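Local coordinates for IMC sub-compartment protein ISP3 (Toxoplasma gondii, PDB 4CHJ) that belongs to the inner membrane complex sub-compartment proteins critical for replication of this apicomplexan parasite and adopts a pleckstrin homology fold, at residues N37-Y42 with V138-D143; C60-D65 with I124-K129; R41-D46 with I64-N69; A88-G93 with D143-N148. All coordinates share one frame; numbering follows the deposited sequence.

Overall arrangement
The four contacts illustrate how a pleckstrin homology domain ties its helices to a strongly bent sheet. Contacts 1 and 2 are fully buried and purely apolar: aromatic and sulfur groups join helix 32-44 to helix 131-149 in the first, and one leucine of strand 57-65 reaches two phenylalanines of segment 124-129 in the second. Contacts 3 and 4 are only partly buried, and backbone atoms count for more there. Contact 3 binds the end of helix 32-44 to strand 57-65 by a main-chain hydrogen bond, whereas contact 4 presses an isoleucine of helix 131-149 onto the backbone of edge strand 87-91. Ile-64, which packs on Tyr-42 in contact 3, also touches Trp-38 and Phe-140 of contact 1.

Contact 1: N37-Y42 with V138-D143; sequences NWMNRY and VSFLDD
Trp-38 and Phe-140 each carry CG anti to the backbone N (chi1 -172° and 163°), and these torsions send their rings into the gap between helix 32-44 and helix 131-149. The benzo end of the indole does the touching: Trp-38 CZ3 comes to 3.6 Å from Phe-140 CB, while Trp-38 CH2 lies 3.9 Å from Phe-140 CD2. The two side chains cross at about a right angle, with ring planes inclined at 46°, so the pair is neither stacked nor edge-to-face. Met-39 adds a Met-aromatic contact from the same helix, its SD standing 4.4 Å from Phe-140 CD1 in an oblique approach to the ring. One turn along, Tyr-42 comes over one face of the indole, with Tyr-42 CD2 3.4 Å above the Trp-38 ring plane and offset toward its rim. The indole thus has its own helix at one face and meets the partner helix at its benzo end. Ile-64 of strand 57-65 touches both Trp-38 and Phe-140, placing the cluster against the sheet. All three residues that meet across the helices are buried. The long helix 131-149 is the C-terminal helix characteristic of the pleckstrin homology fold, and here helix 32-44 packs against it through aromatic groups.

Contact 2: C60-D65 with I124-K129; sequences CNLKID and IAFSFK
Leu-62 and Phe-126 belong to extended strands, 57-65 and 123-127, that exchange no backbone hydrogen bonds with each other; their CA atoms stand 9.9 Å apart. In the order of the sheet, strand 46-51 lies between them and runs antiparallel to both, and the backbone of Leu-62 is paired with that of Asp-46. Such a separation can be bridged by side chains alone, and both CB atoms point into the gap. Leu-62 has CG anti to its own N (chi1 173°), which carries CD2 forward as the touching methyl. This branch meets Phe-126 CE2 at 4.1 Å, approaching the ring obliquely, and the two side chains cross at about a right angle. The same methyl lies 4.3 Å from Phe-128 CE2, this time at the edge of the ring and near its plane. Phe-128 leaves its backbone in another direction, but the end of its ring swings back toward the leucine, so that one methyl serves two aromatic partners. Around them the apolar interior continues: Met-48 and Leu-73 touch both Leu-62 and Phe-126, Phe-115 meets Phe-126 edge-to-face, and Phe-137 of helix 131-149 meets the rings of both phenylalanines. Side chains from distant parts of the sheet and its margin thus converge beneath the C-terminal helix, as expected of the hydrophobic core of a bent pleckstrin homology sheet.

Contact 3: R41-D46 with I64-N69; sequences RYEAGD and IDRPKN
The ring of Tyr-42, whose CB packs on Ile-64, has Asp-46 CB over one face, 3.4 Å above the plane and offset toward the rim. In this pleckstrin homology fold the contact joins the last turn of helix 32-44 to the end of strand 57-65. A second flat group, the guanidinium of Arg-41, receives a carboxylate at its edge: Arg-41 NH1 and Asp-46 OD2 form an in-plane salt bridge of 2.9 Å, and Asp-133 of helix 131-149 forms a second one with Arg-41 NH2. Glu-43 and Arg-66 turn their flat groups 60° apart and touch through the aliphatic part of the arginine, with Glu-43 OE2 3.9 Å from Arg-66 CD. Their charged atoms do not meet, so any attraction is probably modest. Ile-64 places CG1 anti to its carbonyl carbon (chi1 -50°), which brings CD1 to 4.0 Å from Tyr-42 CB. The phenol OH of Tyr-42 is hydrogen-bonded to Thr-47 O. Gly-45, the first residue beyond the helix, has positive phi. Alongside, Glu-43 CA makes a CH...O contact of 3.4 Å with Ile-64 O. The main link is Ile-64 N donating to Tyr-42 O at 2.8 Å, the N standing 40° above the carbonyl plane.

Contact 4: A88-G93 with D143-N148; sequences AAVLYG and DEIKKN
Ile-145 carries the apolar part of this contact, laying the end of its side chain against the backbone of strand 87-91. Its CD1 is 3.7 Å from Ala-89 C and 3.8 Å from Val-90 N, so the methyl rests on the peptide joining those two residues. The other branch, Ile-145 CG2, approaches Ala-88 O at 4.1 Å. Side chain meets side chain at Val-90, where CG1 lies 4.2 Å from Ile-145 CD1 and the two groups cross at about a right angle. Val-90 adopts a chi1 of 58°, with CG1 between N and carbonyl carbon, and this rotation turns that methyl to the isoleucine. Both alanines point their CB away, which leaves their main chain to receive the helix.

Between the two segments the polar groups do not pair. On the helix, Lys-147 NZ forms a salt bridge of 2.6 Å with Glu-144 OE1, meeting the syn side of the carboxylate 23° out of its plane. Asn-148 ND2 appears to tie the helix to the carbonyls of Leu-84, in the preceding loop, and Ile-87, which starts the strand, though the placing of this amide is doubtful. Within the sheet, Ala-88 and Ala-89 both face Arg-116 of strand 113-117 in a classic beta bulge.

The helix and strand segments run nearly antiparallel, their N-to-C directions 155° apart and their axes 8.4 Å apart at closest approach. Strand 87-91 is an edge strand, paired on one side with strand 113-117; helix 131-149 packs over it, and Val-138 and Leu-141, further back along that helix, continue the packing on Val-90.

Contact 1: N37-Y42 with V138-D143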
loop_
_atom_site.group_PDB
_atom_site.type_symbol
_atom_site.label_atom_id
_atom_site.label_comp_id
_atom_site.label_asym_id
_atom_site.label_seq_id
_atom_site.Cartn_x
_atom_site.Cartn_y
_atom_site.Cartn_z
ATOM N N ASN A 37 -14.206 2.888 6.476
ATOM C CA ASN A 37 -13.457 3.118 7.721
ATOM C C ASN A 37 -11.928 3.286 7.480
ATOM O O ASN A 37 -11.333 4.296 7.853
ATOM C CB ASN A 37 -13.694 1.969 8.696
ATOM C CG ASN A 37 -12.951 2.166 10.010
ATOM O OD1 ASN A 37 -13.170 3.155 10.715
ATOM N ND2 ASN A 37 -12.047 1.238 10.334
ATOM N N TRP A 38 -11.311 2.284 6.863
ATOM C CA TRP A 38 -9.945 2.407 6.423
ATOM C C TRP A 38 -9.721 3.800 5.794
ATOM O O TRP A 38 -8.882 4.590 6.268
ATOM C CB TRP A 38 -9.597 1.279 5.443
ATOM C CG TRP A 38 -8.157 1.254 5.106
ATOM C CD1 TRP A 38 -7.153 0.691 5.836
ATOM C CD2 TRP A 38 -7.546 1.901 4.014
ATOM N NE1 TRP A 38 -5.950 0.935 5.250
ATOM C CE2 TRP A 38 -6.160 1.687 4.125
ATOM C CE3 TRP A 38 -8.033 2.632 2.929
ATOM C CZ2 TRP A 38 -5.256 2.165 3.183
ATOM C CZ3 TRP A 38 -7.139 3.116 2.006
ATOM C CH2 TRP A 38 -5.760 2.882 2.138
ATOM N N MET A 39 -10.528 4.147 4.804
ATOM C CA MET A 39 -10.302 5.373 4.050
ATOM C C MET A 39 -10.358 6.619 4.928
ATOM O O MET A 39 -9.584 7.548 4.738
ATOM C CB MET A 39 -11.314 5.492 2.917
ATOM C CG MET A 39 -11.012 6.615 1.944
ATOM S SD MET A 39 -9.578 6.266 0.914
ATOM C CE MET A 39 -9.254 7.895 0.255
ATOM N N ASN A 40 -11.279 6.639 5.879
ATOM C CA ASN A 40 -11.434 7.781 6.782
ATOM C C ASN A 40 -10.254 7.964 7.691
ATOM O O ASN A 40 -9.745 9.069 7.834
ATOM C CB ASN A 40 -12.692 7.627 7.640
ATOM C CG ASN A 40 -13.932 8.136 6.935
ATOM O OD1 ASN A 40 -13.914 9.214 6.313
ATOM N ND2 ASN A 40 -15.010 7.352 6.987
ATOM N N ARG A 41 -9.844 6.874 8.334
ATOM C CA ARG A 41 -8.622 6.860 9.146
ATOM C C ARG A 41 -7.369 7.399 8.470
ATOM O O ARG A 41 -6.650 8.237 9.043
ATOM C CB ARG A 41 -8.351 5.459 9.637
ATOM C CG ARG A 41 -9.245 5.110 10.787
ATOM C CD ARG A 41 -8.761 3.892 11.510
ATOM N NE ARG A 41 -9.114 2.684 10.781
ATOM C CZ ARG A 41 -8.242 1.768 10.378
ATOM N NH1 ARG A 41 -6.941 1.915 10.617
ATOM N NH2 ARG A 41 -8.683 0.680 9.765
ATOM N N TYR A 42 -7.094 6.926 7.260
ATOM C CA TYR A 42 -5.821 7.263 6.597
ATOM C C TYR A 42 -5.869 8.603 5.875
ATOM O O TYR A 42 -4.836 9.260 5.699
ATOM C CB TYR A 42 -5.373 6.119 5.676
ATOM C CG TYR A 42 -4.747 4.993 6.490
ATOM C CD1 TYR A 42 -3.444 5.112 6.986
ATOM C CD2 TYR A 42 -5.495 3.882 6.881
ATOM C CE1 TYR A 42 -2.888 4.129 7.793
ATOM C CE2 TYR A 42 -4.941 2.888 7.686
ATOM C CZ TYR A 42 -3.638 3.023 8.141
ATOM O OH TYR A 42 -3.087 2.044 8.929
ATOM N N VAL A 138 -4.759 -2.365 -0.663
ATOM C CA VAL A 138 -4.721 -3.016 -1.968
ATOM C C VAL A 138 -5.839 -2.479 -2.916
ATOM O O VAL A 138 -5.586 -2.152 -4.093
ATOM C CB VAL A 138 -4.779 -4.570 -1.838
ATOM C CG1 VAL A 138 -4.933 -5.227 -3.206
ATOM C CG2 VAL A 138 -3.514 -5.110 -1.185
ATOM N N SER A 139 -7.049 -2.338 -2.392
ATOM C CA SER A 139 -8.180 -1.872 -3.199
ATOM C C SER A 139 -8.030 -0.411 -3.533
ATOM O O SER A 139 -8.339 0.006 -4.639
ATOM C CB SER A 139 -9.489 -2.109 -2.467
ATOM O OG SER A 139 -9.811 -3.482 -2.518
ATOM N N PHE A 140 -7.528 0.366 -2.583
ATOM C CA PHE A 140 -7.292 1.775 -2.833
ATOM C C PHE A 140 -6.254 1.939 -3.938
ATOM O O PHE A 140 -6.421 2.749 -4.843
ATOM C CB PHE A 140 -6.820 2.457 -1.549
ATOM C CG PHE A 140 -6.182 3.793 -1.770
ATOM C CD1 PHE A 140 -6.906 4.840 -2.298
ATOM C CD2 PHE A 140 -4.852 3.996 -1.456
ATOM C CE1 PHE A 140 -6.321 6.071 -2.505
ATOM C CE2 PHE A 140 -4.258 5.224 -1.660
ATOM C CZ PHE A 140 -4.994 6.263 -2.186
ATOM N N LEU A 141 -5.194 1.144 -3.868
ATOM C CA LEU A 141 -4.134 1.182 -4.865
ATOM C C LEU A 141 -4.669 0.775 -6.224
ATOM O O LEU A 141 -4.294 1.340 -7.243
ATOM C CB LEU A 141 -2.972 0.275 -4.460
ATOM C CG LEU A 141 -2.077 0.781 -3.333
ATOM C CD1 LEU A 141 -0.848 -0.098 -3.190
ATOM C CD2 LEU A 141 -1.680 2.227 -3.573
ATOM N N ASP A 142 -5.546 -0.218 -6.232
ATOM C CA ASP A 142 -6.104 -0.724 -7.470
ATOM C C ASP A 142 -6.887 0.359 -8.193
ATOM O O ASP A 142 -6.790 0.492 -9.408
ATOM C CB ASP A 142 -7.022 -1.906 -7.184
ATOM C CG ASP A 142 -6.640 -3.138 -7.962
ATOM O OD1 ASP A 142 -6.698 -3.095 -9.207
ATOM O OD2 ASP A 142 -6.282 -4.151 -7.328
ATOM N N ASP A 143 -7.658 1.137 -7.444
ATOM C CA ASP A 143 -8.435 2.216 -8.034
ATOM C C ASP A 143 -7.541 3.277 -8.656
ATOM O O ASP A 143 -7.821 3.773 -9.742
ATOM C CB ASP A 143 -9.341 2.857 -6.985
ATOM C CG ASP A 143 -10.397 1.909 -6.477
ATOM O OD1 ASP A 143 -10.766 0.980 -7.218
ATOM O OD2 ASP A 143 -10.858 2.092 -5.334
#

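Contact 2: C60-D65 with I124-K129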
loop_
_atom_site.group_PDB
_atom_site.type_symbol
_atom_site.label_atom_id
_atom_site.label_comp_id
_atom_site.label_asym_id
_atom_site.label_seq_id
_atom_site.Cartn_x
_atom_site.Cartn_y
_atom_site.Cartn_z
ATOM N N CYS A 60 5.620 4.552 10.484
ATOM C CA CYS A 60 5.292 5.849 9.873
ATOM C C CYS A 60 3.827 6.224 10.078
ATOM O O CYS A 60 3.002 5.403 10.508
ATOM C CB CYS A 60 5.536 5.811 8.368
ATOM S SG CYS A 60 7.241 5.568 7.907
ATOM N N ASN A 61 3.515 7.458 9.699
ATOM C CA ASN A 61 2.148 7.910 9.566
ATOM C C ASN A 61 1.901 8.081 8.109
ATOM O O ASN A 61 2.722 8.659 7.400
ATOM C CB ASN A 61 1.921 9.248 10.271
ATOM C CG ASN A 61 0.494 9.404 10.775
ATOM O OD1 ASN A 61 0.101 8.774 11.762
ATOM N ND2 ASN A 61 -0.290 10.256 10.106
ATOM N N LEU A 62 0.774 7.559 7.661
ATOM C CA LEU A 62 0.421 7.590 6.268
ATOM C C LEU A 62 -0.840 8.401 6.173
ATOM O O LEU A 62 -1.836 8.063 6.789
ATOM C CB LEU A 62 0.178 6.171 5.758
ATOM C CG LEU A 62 -0.358 6.039 4.341
ATOM C CD1 LEU A 62 0.641 6.645 3.364
ATOM C CD2 LEU A 62 -0.658 4.576 3.991
ATOM N N LYS A 63 -0.785 9.461 5.384
ATOM C CA LYS A 63 -1.883 10.353 5.224
ATOM C C LYS A 63 -2.222 10.461 3.754
ATOM O O LYS A 63 -1.384 10.847 2.933
ATOM C CB LYS A 63 -1.513 11.711 5.772
ATOM C CG LYS A 63 -2.706 12.594 6.020
ATOM C CD LYS A 63 -2.436 13.547 7.171
ATOM C CE LYS A 63 -3.544 14.577 7.317
ATOM N NZ LYS A 63 -3.812 15.291 6.033
ATOM N N ILE A 64 -3.457 10.124 3.417
ATOM C CA ILE A 64 -3.883 10.141 2.032
ATOM C C ILE A 64 -4.650 11.431 1.769
ATOM O O ILE A 64 -5.605 11.751 2.481
ATOM C CB ILE A 64 -4.750 8.901 1.686
ATOM C CG1 ILE A 64 -4.044 7.610 2.147
ATOM C CG2 ILE A 64 -5.024 8.848 0.189
ATOM C CD1 ILE A 64 -4.741 6.315 1.755
ATOM N N ASP A 65 -4.231 12.174 0.751
ATOM C CA ASP A 65 -5.036 13.276 0.255
ATOM C C ASP A 65 -5.486 12.924 -1.155
ATOM O O ASP A 65 -4.717 13.039 -2.107
ATOM C CB ASP A 65 -4.218 14.566 0.245
ATOM C CG ASP A 65 -5.033 15.770 -0.178
ATOM O OD1 ASP A 65 -5.637 15.725 -1.269
ATOM O OD2 ASP A 65 -5.067 16.762 0.577
ATOM N N ILE A 124 8.002 -0.799 -3.040
ATOM C CA ILE A 124 7.913 -0.383 -1.657
ATOM C C ILE A 124 6.975 -1.328 -0.982
ATOM O O ILE A 124 6.026 -1.800 -1.599
ATOM C CB ILE A 124 7.339 1.030 -1.545
ATOM C CG1 ILE A 124 8.083 1.964 -2.531
ATOM C CG2 ILE A 124 7.433 1.522 -0.102
ATOM C CD1 ILE A 124 7.534 3.371 -2.600
ATOM N N ALA A 125 7.238 -1.628 0.275
ATOM C CA ALA A 125 6.361 -2.488 1.019
ATOM C C ALA A 125 5.879 -1.758 2.244
ATOM O O ALA A 125 6.704 -1.224 3.023
ATOM C CB ALA A 125 7.070 -3.774 1.409
ATOM N N PHE A 126 4.540 -1.699 2.378
ATOM C CA PHE A 126 3.860 -1.268 3.609
ATOM C C PHE A 126 3.293 -2.495 4.329
ATOM O O PHE A 126 2.761 -3.392 3.703
ATOM C CB PHE A 126 2.694 -0.328 3.265
ATOM C CG PHE A 126 3.121 1.026 2.753
ATOM C CD1 PHE A 126 4.463 1.404 2.733
ATOM C CD2 PHE A 126 2.177 1.931 2.311
ATOM C CE1 PHE A 126 4.841 2.654 2.279
ATOM C CE2 PHE A 126 2.548 3.186 1.870
ATOM C CZ PHE A 126 3.887 3.549 1.859
ATOM N N SER A 127 3.421 -2.505 5.645
ATOM C CA SER A 127 2.812 -3.499 6.491
ATOM C C SER A 127 1.739 -2.836 7.369
ATOM O O SER A 127 1.983 -1.796 8.001
ATOM C CB SER A 127 3.863 -4.153 7.377
ATOM O OG SER A 127 3.274 -5.170 8.171
ATOM N N PHE A 128 0.536 -3.402 7.351
ATOM C CA PHE A 128 -0.612 -2.779 8.031
ATOM C C PHE A 128 -0.975 -3.566 9.254
ATOM O O PHE A 128 -0.515 -4.709 9.432
ATOM C CB PHE A 128 -1.821 -2.670 7.093
ATOM C CG PHE A 128 -1.647 -1.642 6.023
ATOM C CD1 PHE A 128 -1.001 -1.971 4.835
ATOM C CD2 PHE A 128 -1.976 -0.313 6.268
ATOM C CE1 PHE A 128 -0.765 -1.011 3.887
ATOM C CE2 PHE A 128 -1.745 0.649 5.315
ATOM C CZ PHE A 128 -1.120 0.305 4.133
ATOM N N LYS A 129 -1.794 -2.951 10.114
ATOM C CA LYS A 129 -1.947 -3.427 11.482
ATOM C C LYS A 129 -2.750 -4.739 11.489
ATOM O O LYS A 129 -2.589 -5.559 12.383
ATOM C CB LYS A 129 -2.594 -2.349 12.357
ATOM C CG LYS A 129 -2.721 -2.745 13.819
ATOM C CD LYS A 129 -3.325 -1.640 14.693
ATOM C CE LYS A 129 -3.456 -2.093 16.143
ATOM N NZ LYS A 129 -4.045 -1.016 17.002
#

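Contact 3: R41-D46 with I64-N69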
loop_
_atom_site.group_PDB
_atom_site.type_symbol
_atom_site.label_atom_id
_atom_site.label_comp_id
_atom_site.label_asym_id
_atom_site.label_seq_id
_atom_site.Cartn_x
_atom_site.Cartn_y
_atom_site.Cartn_z
ATOM N N ARG A 41 -9.844 6.874 8.334
ATOM C CA ARG A 41 -8.622 6.860 9.146
ATOM C C ARG A 41 -7.369 7.399 8.470
ATOM O O ARG A 41 -6.650 8.237 9.043
ATOM C CB ARG A 41 -8.351 5.459 9.637
ATOM C CG ARG A 41 -9.245 5.110 10.787
ATOM C CD ARG A 41 -8.761 3.892 11.510
ATOM N NE ARG A 41 -9.114 2.684 10.781
ATOM C CZ ARG A 41 -8.242 1.768 10.378
ATOM N NH1 ARG A 41 -6.941 1.915 10.617
ATOM N NH2 ARG A 41 -8.683 0.680 9.765
ATOM N N TYR A 42 -7.094 6.926 7.260
ATOM C CA TYR A 42 -5.821 7.263 6.597
ATOM C C TYR A 42 -5.869 8.603 5.875
ATOM O O TYR A 42 -4.836 9.260 5.699
ATOM C CB TYR A 42 -5.373 6.119 5.676
ATOM C CG TYR A 42 -4.747 4.993 6.490
ATOM C CD1 TYR A 42 -3.444 5.112 6.986
ATOM C CD2 TYR A 42 -5.495 3.882 6.881
ATOM C CE1 TYR A 42 -2.888 4.129 7.793
ATOM C CE2 TYR A 42 -4.941 2.888 7.686
ATOM C CZ TYR A 42 -3.638 3.023 8.141
ATOM O OH TYR A 42 -3.087 2.044 8.929
ATOM N N GLU A 43 -7.072 9.038 5.502
ATOM C CA GLU A 43 -7.275 10.429 5.088
ATOM C C GLU A 43 -6.979 11.367 6.258
ATOM O O GLU A 43 -6.402 12.448 6.075
ATOM C CB GLU A 43 -8.707 10.639 4.584
ATOM C CG GLU A 43 -8.908 10.217 3.133
ATOM C CD GLU A 43 -10.344 10.389 2.635
ATOM O OE1 GLU A 43 -11.288 10.343 3.463
ATOM O OE2 GLU A 43 -10.525 10.546 1.401
ATOM N N ALA A 44 -7.343 10.927 7.464
ATOM C CA ALA A 44 -6.974 11.639 8.690
ATOM C C ALA A 44 -5.478 11.514 8.978
ATOM O O ALA A 44 -4.876 12.394 9.586
ATOM C CB ALA A 44 -7.778 11.105 9.875
ATOM N N GLY A 45 -4.883 10.415 8.544
ATOM C CA GLY A 45 -3.527 10.101 8.941
ATOM C C GLY A 45 -3.544 9.002 9.966
ATOM O O GLY A 45 -4.117 9.146 11.039
ATOM N N ASP A 46 -2.953 7.870 9.627
ATOM C CA ASP A 46 -2.908 6.757 10.568
ATOM C C ASP A 46 -1.630 5.937 10.351
ATOM O O ASP A 46 -0.913 6.128 9.364
ATOM C CB ASP A 46 -4.181 5.899 10.443
ATOM C CG ASP A 46 -4.368 4.939 11.607
ATOM O OD1 ASP A 46 -3.849 5.216 12.710
ATOM O OD2 ASP A 46 -5.021 3.890 11.415
ATOM N N ILE A 64 -3.457 10.124 3.417
ATOM C CA ILE A 64 -3.883 10.141 2.032
ATOM C C ILE A 64 -4.650 11.431 1.769
ATOM O O ILE A 64 -5.605 11.751 2.481
ATOM C CB ILE A 64 -4.750 8.901 1.686
ATOM C CG1 ILE A 64 -4.044 7.610 2.147
ATOM C CG2 ILE A 64 -5.024 8.848 0.189
ATOM C CD1 ILE A 64 -4.741 6.315 1.755
ATOM N N ASP A 65 -4.231 12.174 0.751
ATOM C CA ASP A 65 -5.036 13.276 0.255
ATOM C C ASP A 65 -5.486 12.924 -1.155
ATOM O O ASP A 65 -4.717 13.039 -2.107
ATOM C CB ASP A 65 -4.218 14.566 0.245
ATOM C CG ASP A 65 -5.033 15.770 -0.178
ATOM O OD1 ASP A 65 -5.637 15.725 -1.269
ATOM O OD2 ASP A 65 -5.067 16.762 0.577
ATOM N N ARG A 66 -6.734 12.490 -1.250
ATOM C CA ARG A 66 -7.325 12.142 -2.521
ATOM C C ARG A 66 -7.430 13.340 -3.451
ATOM O O ARG A 66 -7.159 13.206 -4.643
ATOM C CB ARG A 66 -8.689 11.485 -2.318
ATOM C CG ARG A 66 -8.605 10.004 -1.990
ATOM C CD ARG A 66 -9.927 9.300 -2.241
ATOM N NE ARG A 66 -9.818 8.295 -3.294
ATOM C CZ ARG A 66 -10.735 7.364 -3.532
ATOM N NH1 ARG A 66 -11.832 7.307 -2.792
ATOM N NH2 ARG A 66 -10.556 6.489 -4.511
ATOM N N PRO A 67 -7.809 14.514 -2.947
ATOM C CA PRO A 67 -7.930 15.618 -3.916
ATOM C C PRO A 67 -6.596 15.973 -4.552
ATOM O O PRO A 67 -6.544 16.267 -5.745
ATOM C CB PRO A 67 -8.432 16.798 -3.074
ATOM C CG PRO A 67 -9.174 16.180 -1.954
ATOM C CD PRO A 67 -8.246 15.080 -1.576
ATOM N N LYS A 68 -5.532 15.959 -3.758
ATOM C CA LYS A 68 -4.222 16.378 -4.235
ATOM C C LYS A 68 -3.453 15.263 -4.946
ATOM O O LYS A 68 -2.315 15.456 -5.351
ATOM C CB LYS A 68 -3.396 16.921 -3.072
ATOM C CG LYS A 68 -4.043 18.078 -2.335
ATOM C CD LYS A 68 -3.358 19.389 -2.667
ATOM C CE LYS A 68 -2.816 20.066 -1.422
ATOM N NZ LYS A 68 -1.831 21.140 -1.741
ATOM N N ASN A 69 -4.072 14.094 -5.066
ATOM C CA ASN A 69 -3.412 12.909 -5.601
ATOM C C ASN A 69 -2.006 12.677 -5.038
ATOM O O ASN A 69 -1.063 12.344 -5.776
ATOM C CB ASN A 69 -3.404 12.946 -7.139
ATOM C CG ASN A 69 -4.025 11.689 -7.762
ATOM O OD1 ASN A 69 -5.082 11.202 -7.316
ATOM N ND2 ASN A 69 -3.377 11.164 -8.804
#

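Contact 4: A88-G93 with D143-N148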
loop_
_atom_site.group_PDB
_atom_site.type_symbol
_atom_site.label_atom_id
_atom_site.label_comp_id
_atom_site.label_asym_id
_atom_site.label_seq_id
_atom_site.Cartn_x
_atom_site.Cartn_y
_atom_site.Cartn_z
ATOM N N ALA A 88 2.217 2.349 -10.110
ATOM C CA ALA A 88 2.124 1.556 -11.328
ATOM C C ALA A 88 1.646 0.127 -11.107
ATOM O O ALA A 88 1.027 -0.468 -11.983
ATOM C CB ALA A 88 3.463 1.554 -12.047
ATOM N N ALA A 89 1.943 -0.425 -9.939
ATOM C CA ALA A 89 1.572 -1.800 -9.651
ATOM C C ALA A 89 1.340 -2.049 -8.172
ATOM O O ALA A 89 1.879 -1.354 -7.321
ATOM C CB ALA A 89 2.629 -2.752 -10.183
ATOM N N VAL A 90 0.542 -3.066 -7.886
ATOM C CA VAL A 90 0.307 -3.523 -6.537
ATOM C C VAL A 90 0.695 -4.988 -6.486
ATOM O O VAL A 90 0.315 -5.760 -7.352
ATOM C CB VAL A 90 -1.165 -3.343 -6.135
ATOM C CG1 VAL A 90 -2.070 -4.084 -7.095
ATOM C CG2 VAL A 90 -1.393 -3.802 -4.709
ATOM N N LEU A 91 1.490 -5.375 -5.501
ATOM C CA LEU A 91 1.879 -6.768 -5.409
ATOM C C LEU A 91 1.268 -7.412 -4.183
ATOM O O LEU A 91 1.631 -7.094 -3.064
ATOM C CB LEU A 91 3.395 -6.883 -5.387
ATOM C CG LEU A 91 4.059 -6.031 -6.462
ATOM C CD1 LEU A 91 5.443 -5.595 -6.039
ATOM C CD2 LEU A 91 4.101 -6.769 -7.783
ATOM N N TYR A 92 0.332 -8.321 -4.419
ATOM C CA TYR A 92 -0.382 -8.977 -3.341
ATOM C C TYR A 92 -0.934 -10.343 -3.722
ATOM O O TYR A 92 -2.132 -10.503 -3.871
ATOM C CB TYR A 92 -1.508 -8.076 -2.853
ATOM C CG TYR A 92 -1.994 -8.416 -1.480
ATOM C CD1 TYR A 92 -1.284 -8.032 -0.361
ATOM C CD2 TYR A 92 -3.163 -9.128 -1.300
ATOM C CE1 TYR A 92 -1.724 -8.344 0.903
ATOM C CE2 TYR A 92 -3.612 -9.444 -0.037
ATOM C CZ TYR A 92 -2.886 -9.050 1.058
ATOM O OH TYR A 92 -3.328 -9.363 2.309
ATOM N N GLY A 93 -0.066 -11.328 -3.879
ATOM C CA GLY A 93 -0.510 -12.679 -4.146
ATOM C C GLY A 93 -0.850 -12.990 -5.591
ATOM O O GLY A 93 -0.744 -12.142 -6.465
ATOM N N ASP A 143 -7.658 1.137 -7.444
ATOM C CA ASP A 143 -8.435 2.216 -8.034
ATOM C C ASP A 143 -7.541 3.277 -8.656
ATOM O O ASP A 143 -7.821 3.773 -9.742
ATOM C CB ASP A 143 -9.341 2.857 -6.985
ATOM C CG ASP A 143 -10.397 1.909 -6.477
ATOM O OD1 ASP A 143 -10.766 0.980 -7.218
ATOM O OD2 ASP A 143 -10.858 2.092 -5.334
ATOM N N GLU A 144 -6.461 3.615 -7.964
ATOM C CA GLU A 144 -5.543 4.651 -8.428
ATOM C C GLU A 144 -4.855 4.224 -9.694
ATOM O O GLU A 144 -4.706 5.001 -10.616
ATOM C CB GLU A 144 -4.506 4.939 -7.359
ATOM C CG GLU A 144 -5.120 5.536 -6.114
ATOM C CD GLU A 144 -5.915 6.805 -6.414
ATOM O OE1 GLU A 144 -5.554 7.512 -7.391
ATOM O OE2 GLU A 144 -6.893 7.097 -5.669
ATOM N N ILE A 145 -4.501 2.954 -9.750
ATOM C CA ILE A 145 -3.820 2.380 -10.902
ATOM C C ILE A 145 -4.705 2.366 -12.152
ATOM O O ILE A 145 -4.251 2.691 -13.242
ATOM C CB ILE A 145 -3.372 0.948 -10.586
ATOM C CG1 ILE A 145 -2.200 0.993 -9.614
ATOM C CG2 ILE A 145 -2.994 0.198 -11.862
ATOM C CD1 ILE A 145 -1.893 -0.339 -8.983
ATOM N N LYS A 146 -5.960 1.958 -11.979
ATOM C CA LYS A 146 -6.938 1.988 -13.055
ATOM C C LYS A 146 -7.106 3.408 -13.574
ATOM O O LYS A 146 -6.980 3.650 -14.774
ATOM C CB LYS A 146 -8.275 1.430 -12.569
ATOM C CG LYS A 146 -8.310 -0.094 -12.513
ATOM C CD LYS A 146 -9.279 -0.638 -11.455
ATOM C CE LYS A 146 -10.735 -0.622 -11.926
ATOM N NZ LYS A 146 -11.555 -1.704 -11.303
ATOM N N LYS A 147 -7.372 4.341 -12.661
ATOM C CA LYS A 147 -7.381 5.772 -12.985
ATOM C C LYS A 147 -6.186 6.153 -13.833
ATOM O O LYS A 147 -6.335 6.752 -14.897
ATOM C CB LYS A 147 -7.320 6.602 -11.710
ATOM C CG LYS A 147 -8.620 7.251 -11.327
ATOM C CD LYS A 147 -8.389 8.385 -10.345
ATOM C CE LYS A 147 -8.462 7.888 -8.911
ATOM N NZ LYS A 147 -7.713 8.784 -7.986
ATOM N N ASN A 148 -4.996 5.823 -13.340
ATOM C CA ASN A 148 -3.741 6.263 -13.940
ATOM C C ASN A 148 -3.581 5.748 -15.356
ATOM O O ASN A 148 -3.095 6.449 -16.238
ATOM C CB ASN A 148 -2.559 5.807 -13.091
ATOM C CG ASN A 148 -2.533 6.464 -11.729
ATOM O OD1 ASN A 148 -3.311 7.372 -11.453
ATOM N ND2 ASN A 148 -1.635 6.009 -10.872
#